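Local coordinates for microcin B17-processing protein McbD (Escherichia coli str. K-12 substr. MG1655, PDB 6GRH) that is needed to convert the inactive precursor of the antibiotic peptide microcin B17 into its active form, and belongs to the YcaO family of cyclodehydratases, at residues L157-A160 against I161-S164; R112-L116 against F117-Q121; G53-G56 against E57-R61; T325-L328 against N329-Q332; C166-M169 against E170-L174. The protein carries 1 engineered substitution. All blocks are in the same frame, centred on the assembly; numbering follows the deposited sequence. Where two conformers were deposited one is given.

In the fold
All five contacts are local, four of them helical turns. Interactions 1 and 5 follow one another on helix 157-180, their centres about 14 and 7 Å from that of the chain; both are partly buried, but only interaction 5 is touched by no other protein chain. Interaction 3, on helix 47-66, is partly buried, with I55 and F59 on one flank and the E57-R61 salt bridge on another. Interaction 4, a surface contact, starts helix 327-334 with an asparagine cap; interaction 2 is a hairpin whose asparagine binds turn amides. L116 and F117 pack on 328-332, L331 reaches F168, and F114 meets I161. Interaction 5 adds a long E167 pairing with engineered R171 and a water shared by E167 and E170.

Interaction 1. Residues L157-A160 against I161-S164; sequences LNDA and IEGS
The carboxylates of D159 and E162 are the flat groups that meet here: the two side chains run alongside each other, with their planes 30° apart. D159 OD1 stands 3.7 Å from E162 OE1, an approach of like charges that is probably unfavourable. E162 gets there because its CG is anti to the backbone N (chi1 -163°) and the chain beyond is extended. On another side of the helix the contact is apolar. L157 CD1 lies 3.7 Å from I161 CD1, and the two side chains cross obliquely. These are the first two turns of helix 157-180, and their i to i+4 bonds are regular: I161 N donates to L157 O at 2.8 Å, and S164 N to A160 O at 2.8 Å, the former nearly straight at 171°. S164 OG also has partners beyond these turns, G150 O, just before strand 151-154, and T355 OG1 of strand 350-358, which tie the helix to its neighbours. L157 and I161 pack on I30 and I21 of the McbB chain, while L157 N donates to E19 OE2 of that chain.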
loop_
_atom_site.group_PDB
_atom_site.type_symbol
_atom_site.label_atom_id
_atom_site.label_comp_id
_atom_site.label_asym_id
_atom_site.label_seq_id
_atom_site.Cartn_x
_atom_site.Cartn_y
_atom_site.Cartn_z
ATOM N N LEU E 157 10.653 -40.405 7.066
ATOM C CA LEU E 157 10.646 -41.772 6.574
ATOM C C LEU E 157 9.418 -42.557 7.073
ATOM O O LEU E 157 8.771 -43.243 6.281
ATOM C CB LEU E 157 11.946 -42.477 6.953
ATOM C CG LEU E 157 12.093 -43.946 6.610
ATOM C CD1 LEU E 157 11.789 -44.244 5.151
ATOM C CD2 LEU E 157 13.506 -44.373 6.968
ATOM N N ASN E 158 9.086 -42.430 8.365
ATOM C CA ASN E 158 7.906 -43.128 8.919
ATOM C C ASN E 158 6.610 -42.681 8.247
ATOM O O ASN E 158 5.779 -43.515 7.923
ATOM C CB ASN E 158 7.765 -42.913 10.431
ATOM C CG ASN E 158 8.665 -43.812 11.244
ATOM O OD1 ASN E 158 9.145 -43.400 12.303
ATOM N ND2 ASN E 158 8.881 -45.057 10.786
ATOM N N ASP E 159 6.444 -41.375 8.030
ATOM C CA ASP E 159 5.278 -40.875 7.306
ATOM C C ASP E 159 5.255 -41.327 5.829
ATOM O O ASP E 159 4.191 -41.626 5.299
ATOM C CB ASP E 159 5.155 -39.355 7.413
ATOM C CG ASP E 159 4.809 -38.887 8.823
ATOM O OD1 ASP E 159 4.298 -39.665 9.649
ATOM O OD2 ASP E 159 5.069 -37.720 9.124
ATOM N N ALA E 160 6.411 -41.407 5.178
ATOM C CA ALA E 160 6.448 -41.887 3.784
ATOM C C ALA E 160 6.052 -43.371 3.751
ATOM O O ALA E 160 5.205 -43.764 2.938
ATOM C CB ALA E 160 7.818 -41.645 3.126
ATOM N N ILE E 161 6.632 -44.165 4.648
ATOM C CA ILE E 161 6.296 -45.599 4.747
ATOM C C ILE E 161 4.793 -45.794 5.034
ATOM O O ILE E 161 4.133 -46.602 4.370
ATOM C CB ILE E 161 7.146 -46.368 5.800
ATOM C CG1 ILE E 161 8.607 -46.425 5.361
ATOM C CG2 ILE E 161 6.645 -47.805 5.964
ATOM C CD1 ILE E 161 9.584 -46.861 6.434
ATOM N N GLU E 162 4.274 -45.062 6.016
ATOM C CA GLU E 162 2.821 -45.034 6.313
ATOM C C GLU E 162 1.976 -44.690 5.077
ATOM O O GLU E 162 0.982 -45.361 4.802
ATOM C CB GLU E 162 2.544 -44.038 7.443
ATOM C CG GLU E 162 1.199 -44.172 8.128
ATOM C CD GLU E 162 1.154 -43.488 9.491
ATOM O OE1 GLU E 162 1.995 -42.595 9.764
ATOM O OE2 GLU E 162 0.263 -43.841 10.295
ATOM N N GLY E 163 2.391 -43.665 4.318
ATOM C CA GLY E 163 1.702 -43.292 3.091
ATOM C C GLY E 163 1.763 -44.401 2.039
ATOM O O GLY E 163 0.775 -44.683 1.367
ATOM N N SER E 164 2.936 -45.021 1.886
ATOM C CA SER E 164 3.105 -46.129 0.949
ATOM C C SER E 164 2.255 -47.340 1.368
ATOM O O SER E 164 1.594 -47.950 0.540
ATOM C CB SER E 164 4.569 -46.521 0.834
ATOM O OG SER E 164 5.242 -45.577 0.018
#

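Interaction 2. Residues R112-L116 against F117-Q121; sequences RAFNL and FSLEQ
Hydrogen bonds to N115 dominate the turn. Its OD1 accepts from F117 N at 2.9 Å and from S118 N at 3.0 Å, and the two donors arrive from opposite faces of the amide plane. The second bond is the straighter, with an angle of 167° at the hydrogen. CG anti to the backbone N (chi1 -180°) swings the amide over these N-H groups, and ND2 is held by D336 O, which fixes the flip of the amide. The backbone of N115 closes the loop as well: N115 N donates to E120 O at 2.9 Å, and N115 O accepts from L119 N. A further bond, E120 N to S118 OG at 3.1 Å, makes an ST turn. One water donates to Q121 OE1 at 2.7 Å and only weakly to A113 O, while Q121 NE2 donates to D37 of the McbB chain.

Apolar contacts come from two pairs. L119 CD2 lies 3.8 Å from F114 CD1. L116 lies against one face of the F117 ring, where L116 CB stands 4.3 Å above the ring centre. F117 also packs on L331 and Q332 of helix 327-334.

With F114 and Q121 as an antiparallel non-hydrogen-bonded pair, the whole is a beta hairpin joining strands 108-115 and 121-125.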
loop_
_atom_site.group_PDB
_atom_site.type_symbol
_atom_site.label_atom_id
_atom_site.label_comp_id
_atom_site.label_asym_id
_atom_site.label_seq_id
_atom_site.Cartn_x
_atom_site.Cartn_y
_atom_site.Cartn_z
ATOM N N ARG E 112 18.029 -49.623 -4.214
ATOM C CA ARG E 112 18.157 -49.912 -2.797
ATOM C C ARG E 112 16.773 -50.233 -2.201
ATOM O O ARG E 112 15.759 -49.697 -2.651
ATOM C CB ARG E 112 18.848 -48.739 -2.069
ATOM C CG ARG E 112 17.958 -47.506 -1.896
ATOM C CD ARG E 112 18.717 -46.300 -1.378
ATOM N NE ARG E 112 19.545 -45.671 -2.389
ATOM C CZ ARG E 112 19.093 -44.895 -3.377
ATOM N NH1 ARG E 112 17.790 -44.653 -3.560
ATOM N NH2 ARG E 112 19.965 -44.376 -4.230
ATOM N N ALA E 113 16.740 -51.129 -1.220
ATOM C CA ALA E 113 15.513 -51.421 -0.491
ATOM C C ALA E 113 15.825 -52.043 0.854
ATOM O O ALA E 113 16.954 -52.499 1.096
ATOM C CB ALA E 113 14.615 -52.338 -1.308
ATOM N N PHE E 114 14.839 -52.077 1.730
ATOM C CA PHE E 114 14.932 -52.933 2.909
ATOM C C PHE E 114 13.656 -53.720 3.108
ATOM O O PHE E 114 12.588 -53.288 2.682
ATOM C CB PHE E 114 15.308 -52.126 4.163
ATOM C CG PHE E 114 14.344 -51.023 4.523
ATOM C CD1 PHE E 114 13.229 -51.281 5.340
ATOM C CD2 PHE E 114 14.580 -49.716 4.122
ATOM C CE1 PHE E 114 12.356 -50.257 5.701
ATOM C CE2 PHE E 114 13.707 -48.698 4.476
ATOM C CZ PHE E 114 12.599 -48.970 5.280
ATOM N N ASN E 115 13.776 -54.884 3.737
ATOM C CA ASN E 115 12.621 -55.717 4.054
ATOM C C ASN E 115 11.772 -55.005 5.113
ATOM O O ASN E 115 12.278 -54.589 6.157
ATOM C CB ASN E 115 13.088 -57.108 4.535
ATOM C CG ASN E 115 11.931 -58.046 4.884
ATOM O OD1 ASN E 115 11.293 -57.918 5.936
ATOM N ND2 ASN E 115 11.678 -59.012 4.014
ATOM N N LEU E 116 10.479 -54.874 4.836
ATOM C CA LEU E 116 9.552 -54.137 5.701
ATOM C C LEU E 116 9.543 -54.622 7.168
ATOM O O LEU E 116 9.362 -53.820 8.086
ATOM C CB LEU E 116 8.132 -54.224 5.127
ATOM C CG LEU E 116 6.987 -53.521 5.867
ATOM C CD1 LEU E 116 7.215 -52.031 5.888
ATOM C CD2 LEU E 116 5.640 -53.826 5.210
ATOM N N PHE E 117 9.751 -55.915 7.370
ATOM C CA PHE E 117 9.640 -56.523 8.695
ATOM C C PHE E 117 10.981 -56.678 9.418
ATOM O O PHE E 117 11.071 -56.386 10.610
ATOM C CB PHE E 117 8.950 -57.874 8.579
ATOM C CG PHE E 117 7.715 -57.843 7.727
ATOM C CD1 PHE E 117 6.595 -57.155 8.155
ATOM C CD2 PHE E 117 7.687 -58.483 6.492
ATOM C CE1 PHE E 117 5.452 -57.114 7.370
ATOM C CE2 PHE E 117 6.553 -58.447 5.701
ATOM C CZ PHE E 117 5.428 -57.769 6.143
ATOM N N SER E 118 12.012 -57.148 8.722
ATOM C CA SER E 118 13.324 -57.401 9.347
ATOM C C SER E 118 14.289 -56.208 9.265
ATOM O O SER E 118 15.317 -56.208 9.943
ATOM C CB SER E 118 13.986 -58.614 8.685
ATOM O OG SER E 118 14.450 -58.281 7.391
ATOM N N LEU E 119 13.962 -55.216 8.428
ATOM C CA LEU E 119 14.866 -54.122 8.061
ATOM C C LEU E 119 16.169 -54.572 7.382
ATOM O O LEU E 119 17.096 -53.773 7.257
ATOM C CB LEU E 119 15.157 -53.185 9.255
ATOM C CG LEU E 119 13.914 -52.700 10.011
ATOM C CD1 LEU E 119 14.329 -51.709 11.088
ATOM C CD2 LEU E 119 12.890 -52.087 9.057
ATOM N N GLU E 120 16.205 -55.810 6.890
ATOM C CA GLU E 120 17.375 -56.329 6.195
ATOM C C GLU E 120 17.542 -55.576 4.865
ATOM O O GLU E 120 16.630 -55.524 4.037
ATOM C CB GLU E 120 17.253 -57.845 5.954
ATOM C CG GLU E 120 18.307 -58.414 5.007
ATOM C CD GLU E 120 18.347 -59.936 4.951
ATOM O OE1 GLU E 120 17.386 -60.611 5.378
ATOM O OE2 GLU E 120 19.359 -60.467 4.460
ATOM N N GLN E 121 18.719 -54.997 4.689
ATOM C CA GLN E 121 19.029 -54.235 3.501
ATOM C C GLN E 121 19.280 -55.157 2.324
ATOM O O GLN E 121 19.878 -56.212 2.469
ATOM C CB GLN E 121 20.252 -53.369 3.733
ATOM C CG GLN E 121 20.040 -52.329 4.821
ATOM C CD GLN E 121 21.184 -51.351 4.876
ATOM O OE1 GLN E 121 21.363 -50.563 3.957
ATOM N NE2 GLN E 121 21.978 -51.406 5.947
HETATM O O HOH W 1 19.418 -50.350 2.039
#

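Interaction 3. Residues G53-G56 against E57-R61; sequences GAIG and EYFER. With GOL (glycerol), chain S.
I55 lies alongside F59, one turn on, with its CG2 methyl 3.8 Å from CD2 of the ring. I55 CG2 is anti to the backbone N (CG1 chi1 -65°), which sets that methyl beside the ring. The carbonyl oxygen of I55 lies at the ring's edge, in plane, 3.4 Å from F59 CD2, while accepting from F59 N at 2.9 Å with an angle of 168°. F59 also stacks with F153.

The other side of the turn is polar. E57 bends at chi2 (68°), and its OE2 forms a salt bridge with R61 NH1 at a very short 2.5 Å, a value to be read with caution. R61 NH2 also donates to T39 O. A glycerol, probably from the crystallisation liquor, donates from O1 to E60 OE1 at 2.6 Å and weakly from O3 to G53 O. It packs against G56, which has no side chain there: G56 C lies 3.5 Å from glycerol C1. Y58 OH is hydrogen-bonded to D34 OD2.

Regular i to i+4 bonds, such as E60 N to G56 O at 2.9 Å, mark an alpha-helical stretch of helix 47-66, whose I55 and F59 side packs on McbB chains.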
loop_
_atom_site.group_PDB
_atom_site.type_symbol
_atom_site.label_atom_id
_atom_site.label_comp_id
_atom_site.label_asym_id
_atom_site.label_seq_id
_atom_site.Cartn_x
_atom_site.Cartn_y
_atom_site.Cartn_z
ATOM N N GLY E 53 -0.286 -31.506 -0.269
ATOM C CA GLY E 53 -0.547 -32.650 -1.101
ATOM C C GLY E 53 -0.127 -32.440 -2.542
ATOM O O GLY E 53 0.414 -33.362 -3.148
ATOM N N ALA E 54 -0.410 -31.269 -3.118
ATOM C CA ALA E 54 -0.035 -31.020 -4.509
ATOM C C ALA E 54 1.477 -31.020 -4.642
ATOM O O ALA E 54 1.998 -31.593 -5.609
ATOM C CB ALA E 54 -0.607 -29.729 -5.026
ATOM N N ILE E 55 2.166 -30.364 -3.695
ATOM C CA ILE E 55 3.639 -30.335 -3.682
ATOM C C ILE E 55 4.206 -31.775 -3.548
ATOM O O ILE E 55 5.106 -32.145 -4.263
ATOM C CB ILE E 55 4.191 -29.455 -2.540
ATOM C CG1 ILE E 55 3.809 -27.989 -2.742
ATOM C CG2 ILE E 55 5.729 -29.568 -2.413
ATOM C CD1 ILE E 55 3.871 -27.188 -1.463
ATOM N N GLY E 56 3.693 -32.537 -2.596
ATOM C CA GLY E 56 4.087 -33.934 -2.394
ATOM C C GLY E 56 3.824 -34.840 -3.573
ATOM O O GLY E 56 4.677 -35.636 -3.945
ATOM N N GLU E 57 2.669 -34.689 -4.206
ATOM C CA GLU E 57 2.330 -35.426 -5.419
ATOM C C GLU E 57 3.319 -35.104 -6.553
ATOM O O GLU E 57 3.782 -36.010 -7.259
ATOM C CB GLU E 57 0.893 -35.076 -5.837
ATOM C CG GLU E 57 0.342 -35.788 -7.074
ATOM C CD GLU E 57 0.129 -37.271 -6.855
ATOM O OE1 GLU E 57 -0.388 -37.641 -5.791
ATOM O OE2 GLU E 57 0.512 -38.052 -7.752
ATOM N N TYR E 58 3.656 -33.825 -6.693
ATOM C CA TYR E 58 4.639 -33.404 -7.662
ATOM C C TYR E 58 6.017 -34.028 -7.380
ATOM O O TYR E 58 6.625 -34.581 -8.294
ATOM C CB TYR E 58 4.771 -31.863 -7.689
ATOM C CG TYR E 58 5.893 -31.440 -8.577
ATOM C CD1 TYR E 58 5.749 -31.502 -9.939
ATOM C CD2 TYR E 58 7.107 -31.017 -8.059
ATOM C CE1 TYR E 58 6.778 -31.138 -10.792
ATOM C CE2 TYR E 58 8.157 -30.657 -8.915
ATOM C CZ TYR E 58 7.983 -30.732 -10.267
ATOM O OH TYR E 58 8.981 -30.363 -11.115
ATOM N N PHE E 59 6.516 -33.908 -6.151
ATOM C CA PHE E 59 7.819 -34.480 -5.813
ATOM C C PHE E 59 7.825 -36.000 -6.066
ATOM O O PHE E 59 8.794 -36.533 -6.617
ATOM C CB PHE E 59 8.204 -34.239 -4.362
ATOM C CG PHE E 59 9.024 -33.006 -4.124
ATOM C CD1 PHE E 59 10.418 -33.088 -4.088
ATOM C CD2 PHE E 59 8.423 -31.780 -3.839
ATOM C CE1 PHE E 59 11.198 -31.957 -3.831
ATOM C CE2 PHE E 59 9.193 -30.637 -3.572
ATOM C CZ PHE E 59 10.582 -30.726 -3.551
ATOM N N GLU E 60 6.745 -36.666 -5.662
ATOM C CA GLU E 60 6.621 -38.119 -5.836
ATOM C C GLU E 60 6.697 -38.524 -7.313
ATOM O O GLU E 60 7.515 -39.331 -7.692
ATOM C CB GLU E 60 5.294 -38.623 -5.270
ATOM C CG GLU E 60 5.111 -40.121 -5.413
ATOM C CD GLU E 60 3.652 -40.546 -5.344
ATOM O OE1 GLU E 60 2.976 -40.096 -4.406
ATOM O OE2 GLU E 60 3.204 -41.332 -6.226
ATOM N N ARG E 61 5.809 -37.965 -8.116
ATOM C CA ARG E 61 5.726 -38.297 -9.530
ATOM C C ARG E 61 6.959 -37.904 -10.309
ATOM O O ARG E 61 7.408 -38.662 -11.184
ATOM C CB ARG E 61 4.460 -37.702 -10.149
ATOM C CG ARG E 61 3.220 -38.302 -9.489
ATOM C CD ARG E 61 2.168 -38.764 -10.472
ATOM N NE ARG E 61 1.596 -37.602 -11.105
ATOM C CZ ARG E 61 0.386 -37.101 -10.872
ATOM N NH1 ARG E 61 -0.469 -37.658 -10.012
ATOM N NH2 ARG E 61 0.016 -36.036 -11.554
HETATM C C1 GOL S . 2.419 -37.708 -2.090
HETATM O O1 GOL S . 2.978 -39.017 -2.014
HETATM C C2 GOL S . 0.987 -37.709 -1.567
HETATM O O2 GOL S . 0.957 -38.225 -0.232
HETATM C C3 GOL S . 0.438 -36.284 -1.564
HETATM O O3 GOL S . -0.882 -36.265 -2.121
#

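Interaction 4. Residues T325-L328 against N329-Q332; sequences TNLL and NYLQ
From N326 onward the backbone makes regular i to i+4 bonds, Y330 N to N326 O at 3.0 Å and L331 N to L327 O at 2.9 Å. N326 is the N-cap of helix 327-334. Its OD1 accepts from N329 N at 2.8 Å, the donor lying in the carbonyl plane of the amide, and CG anti to the backbone N (chi1 -175°) turns that oxygen back over the first turn. The side chain of N329 crosses that of N326, its amide plane turned 37° against the other, and brings N329 OD1 to 3.4 Å of N326 OD1, two acceptors that do not bond. On the apolar side, L327 CG lies 4.1 Å from L331 CD1, and L331 goes on to meet L165 and F168 of helix 157-180; M169 of that helix approaches both leucines in one of its two deposited conformers. L328 packs on L116 and on R23 of the McbB chain. Y330 OH is anchored by P219 O.

The cap bond supplies an acceptor for an N-H that has no preceding turn of helix to bond to, and L331 joins this short helix to helix 157-180.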
loop_
_atom_site.group_PDB
_atom_site.type_symbol
_atom_site.label_atom_id
_atom_site.label_comp_id
_atom_site.label_asym_id
_atom_site.label_seq_id
_atom_site.Cartn_x
_atom_site.Cartn_y
_atom_site.Cartn_z
ATOM N N THR E 325 -5.943 -54.431 15.000
ATOM C CA THR E 325 -4.882 -55.440 15.015
ATOM C C THR E 325 -3.661 -54.854 14.305
ATOM O O THR E 325 -3.715 -53.759 13.733
ATOM C CB THR E 325 -5.301 -56.753 14.324
ATOM O OG1 THR E 325 -5.666 -56.461 12.977
ATOM C CG2 THR E 325 -6.463 -57.439 15.060
ATOM N N ASN E 326 -2.552 -55.567 14.347
ATOM C CA ASN E 326 -1.293 -54.993 13.891
ATOM C C ASN E 326 -1.178 -55.207 12.371
ATOM O O ASN E 326 -1.187 -56.344 11.905
ATOM C CB ASN E 326 -0.161 -55.642 14.691
ATOM C CG ASN E 326 1.173 -55.049 14.380
ATOM O OD1 ASN E 326 1.781 -55.394 13.376
ATOM N ND2 ASN E 326 1.638 -54.142 15.227
ATOM N N LEU E 327 -1.108 -54.122 11.599
ATOM C CA LEU E 327 -1.071 -54.240 10.129
ATOM C C LEU E 327 0.185 -54.973 9.626
ATOM O O LEU E 327 0.093 -55.831 8.744
ATOM C CB LEU E 327 -1.209 -52.877 9.462
ATOM C CG LEU E 327 -1.083 -52.834 7.943
ATOM C CD1 LEU E 327 -2.143 -53.688 7.293
ATOM C CD2 LEU E 327 -1.140 -51.400 7.416
ATOM N N LEU E 328 1.341 -54.656 10.207
ATOM C CA LEU E 328 2.590 -55.352 9.868
ATOM C C LEU E 328 2.533 -56.853 10.174
ATOM O O LEU E 328 3.031 -57.659 9.377
ATOM C CB LEU E 328 3.809 -54.710 10.564
ATOM C CG LEU E 328 4.289 -53.311 10.107
ATOM C CD1 LEU E 328 5.602 -52.939 10.788
ATOM C CD2 LEU E 328 4.466 -53.206 8.605
ATOM N N ASN E 329 1.947 -57.236 11.317
ATOM C CA ASN E 329 1.761 -58.658 11.634
ATOM C C ASN E 329 0.841 -59.305 10.604
ATOM O O ASN E 329 1.156 -60.364 10.075
ATOM C CB ASN E 329 1.195 -58.880 13.058
ATOM C CG ASN E 329 2.240 -58.660 14.159
ATOM O OD1 ASN E 329 3.422 -58.384 13.894
ATOM N ND2 ASN E 329 1.809 -58.775 15.393
ATOM N N TYR E 330 -0.276 -58.655 10.303
ATOM C CA TYR E 330 -1.203 -59.180 9.319
ATOM C C TYR E 330 -0.492 -59.426 7.974
ATOM O O TYR E 330 -0.597 -60.501 7.398
ATOM C CB TYR E 330 -2.377 -58.224 9.138
ATOM C CG TYR E 330 -3.238 -58.554 7.944
ATOM C CD1 TYR E 330 -4.202 -59.573 8.007
ATOM C CD2 TYR E 330 -3.069 -57.866 6.736
ATOM C CE1 TYR E 330 -4.990 -59.876 6.908
ATOM C CE2 TYR E 330 -3.841 -58.166 5.630
ATOM C CZ TYR E 330 -4.796 -59.166 5.715
ATOM O OH TYR E 330 -5.565 -59.447 4.610
ATOM N N LEU E 331 0.226 -58.422 7.484
ATOM C CA LEU E 331 0.917 -58.550 6.191
ATOM C C LEU E 331 1.973 -59.647 6.205
ATOM O O LEU E 331 2.061 -60.431 5.255
ATOM C CB LEU E 331 1.551 -57.222 5.764
ATOM C CG LEU E 331 0.530 -56.178 5.301
ATOM C CD1 LEU E 331 1.162 -54.809 5.139
ATOM C CD2 LEU E 331 -0.193 -56.614 4.036
ATOM N N GLN E 332 2.748 -59.712 7.284
ATOM C CA GLN E 332 3.814 -60.705 7.407
ATOM C C GLN E 332 3.293 -62.137 7.409
ATOM O O GLN E 332 3.983 -63.023 6.933
ATOM C CB GLN E 332 4.685 -60.466 8.644
ATOM C CG GLN E 332 5.988 -61.256 8.594
ATOM C CD GLN E 332 6.960 -60.889 9.692
ATOM O OE1 GLN E 332 6.591 -60.254 10.687
ATOM N NE2 GLN E 332 8.219 -61.295 9.520
#

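Interaction 5. Residues C166-M169 against E170-L174; sequences CEFM and ERQSL. Engineered in segment 170-174: R171 (natural residue Thr).
M169 O is gripped twice by one residue: S173 OG donates to it at 2.8 Å and S173 N at 2.9 Å, from opposite faces of the carbonyl plane. The second is the i to i+4 bond of helix 157-180, the first a side-chain bond added to the same turn, typical of serine inside a helix. S173 OG gets there with chi1 -64°, beside its backbone N, and it also bonds with L218 N.

One residue earlier in each segment, F168 and Q172 meet. Q172 CG sits over the centre of the F168 ring at 3.8 Å, only 9° off the ring normal, a CH-pi contact. Its amide goes on to F363, where NE2 donates to the carbonyl oxygen, while an edge-to-face contact with F362 also holds the F168 ring.

On the charged side the E167-R171 pairing is long. R171, an engineered residue, lies alongside E167 with guanidinium and carboxylate planes 8° apart, stacked. E167 CD lies 3.8 Å above the guanidinium, offset toward its rim. The resulting salt bridge, E167 OE1 to R171 NH2 at 4.0 Å, rests on charge alone, since no N-H points at the oxygen. E170 OE2 accepts from Y247 N on strand 241-248. Between the two glutamates a water donates to both E167 OE1, at 2.9 Å, and E170 OE1, at 2.8 Å.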
loop_
_atom_site.group_PDB
_atom_site.type_symbol
_atom_site.label_atom_id
_atom_site.label_comp_id
_atom_site.label_asym_id
_atom_site.label_seq_id
_atom_site.Cartn_x
_atom_site.Cartn_y
_atom_site.Cartn_z
ATOM N N CYS E 166 -0.522 -47.307 3.114
ATOM C CA CYS E 166 -1.918 -46.968 2.874
ATOM C C CYS E 166 -2.281 -47.173 1.414
ATOM O O CYS E 166 -3.264 -47.833 1.094
ATOM C CB CYS E 166 -2.245 -45.544 3.352
ATOM S SG CYS E 166 -2.311 -45.420 5.164
ATOM N N GLU E 167 -1.445 -46.668 0.518
ATOM C CA GLU E 167 -1.693 -46.866 -0.894
ATOM C C GLU E 167 -1.635 -48.339 -1.300
ATOM O O GLU E 167 -2.461 -48.777 -2.081
ATOM C CB GLU E 167 -0.717 -46.070 -1.756
ATOM C CG GLU E 167 -1.194 -45.997 -3.188
ATOM C CD GLU E 167 -0.557 -44.847 -3.918
ATOM O OE1 GLU E 167 -0.941 -43.687 -3.613
ATOM O OE2 GLU E 167 0.329 -45.119 -4.766
ATOM N N PHE E 168 -0.665 -49.076 -0.765
ATOM C CA PHE E 168 -0.540 -50.535 -0.998
ATOM C C PHE E 168 -1.817 -51.248 -0.578
ATOM O O PHE E 168 -2.366 -52.039 -1.339
ATOM C CB PHE E 168 0.657 -51.084 -0.212
ATOM C CG PHE E 168 0.896 -52.569 -0.369
ATOM C CD1 PHE E 168 1.588 -53.064 -1.468
ATOM C CD2 PHE E 168 0.466 -53.459 0.608
ATOM C CE1 PHE E 168 1.840 -54.420 -1.598
ATOM C CE2 PHE E 168 0.709 -54.827 0.480
ATOM C CZ PHE E 168 1.412 -55.299 -0.630
ATOM N N MET E 169 -2.285 -50.957 0.636
ATOM C CA MET E 169 -3.546 -51.506 1.117
ATOM C C MET E 169 -4.693 -51.140 0.183
ATOM O O MET E 169 -5.501 -51.994 -0.161
ATOM C CB MET E 169 -3.855 -51.022 2.536
ATOM C CG MET E 169 -3.294 -51.932 3.599
ATOM S SD MET E 169 -3.965 -53.582 3.341
ATOM C CE MET E 169 -2.460 -54.518 3.491
ATOM N N GLU E 170 -4.743 -49.879 -0.235
ATOM C CA GLU E 170 -5.809 -49.395 -1.138
ATOM C C GLU E 170 -5.886 -50.212 -2.430
ATOM O O GLU E 170 -6.939 -50.716 -2.805
ATOM C CB GLU E 170 -5.584 -47.915 -1.524
ATOM C CG GLU E 170 -6.032 -46.948 -0.451
ATOM C CD GLU E 170 -5.434 -45.558 -0.567
ATOM O OE1 GLU E 170 -4.929 -45.180 -1.638
ATOM O OE2 GLU E 170 -5.468 -44.835 0.445
ATOM N N ARG E 171 -4.746 -50.327 -3.103
ATOM C CA ARG E 171 -4.680 -50.926 -4.421
ATOM C C ARG E 171 -4.846 -52.443 -4.366
ATOM O O ARG E 171 -5.580 -53.009 -5.181
ATOM C CB ARG E 171 -3.375 -50.525 -5.143
ATOM C CG ARG E 171 -3.136 -49.011 -5.244
ATOM C CD ARG E 171 -4.211 -48.312 -6.061
ATOM N NE ARG E 171 -4.065 -46.856 -6.020
ATOM C CZ ARG E 171 -3.263 -46.124 -6.796
ATOM N NH1 ARG E 171 -2.463 -46.673 -7.719
ATOM N NH2 ARG E 171 -3.255 -44.796 -6.638
ATOM N N GLN E 172 -4.225 -53.094 -3.383
ATOM C CA GLN E 172 -4.397 -54.544 -3.227
ATOM C C GLN E 172 -5.850 -54.854 -2.899
ATOM O O GLN E 172 -6.431 -55.784 -3.492
ATOM C CB GLN E 172 -3.457 -55.147 -2.184
ATOM C CG GLN E 172 -1.971 -54.951 -2.470
ATOM C CD GLN E 172 -1.508 -55.573 -3.761
ATOM O OE1 GLN E 172 -1.954 -56.680 -4.141
ATOM N NE2 GLN E 172 -0.582 -54.894 -4.435
ATOM N N SER E 173 -6.452 -54.057 -2.010
ATOM C CA SER E 173 -7.887 -54.184 -1.696
ATOM C C SER E 173 -8.770 -53.983 -2.920
ATOM O O SER E 173 -9.728 -54.711 -3.122
ATOM C CB SER E 173 -8.332 -53.216 -0.591
ATOM O OG SER E 173 -7.676 -53.521 0.639
ATOM N N LEU E 174 -8.434 -53.010 -3.740
ATOM C CA LEU E 174 -9.228 -52.692 -4.921
ATOM C C LEU E 174 -9.170 -53.803 -5.972
ATOM O O LEU E 174 -10.191 -54.114 -6.587
ATOM C CB LEU E 174 -8.734 -51.388 -5.539
ATOM C CG LEU E 174 -9.370 -50.955 -6.866
ATOM C CD1 LEU E 174 -10.856 -50.639 -6.722
ATOM C CD2 LEU E 174 -8.615 -49.777 -7.444
HETATM O O HOH W 2 -3.120 -43.095 -1.797
#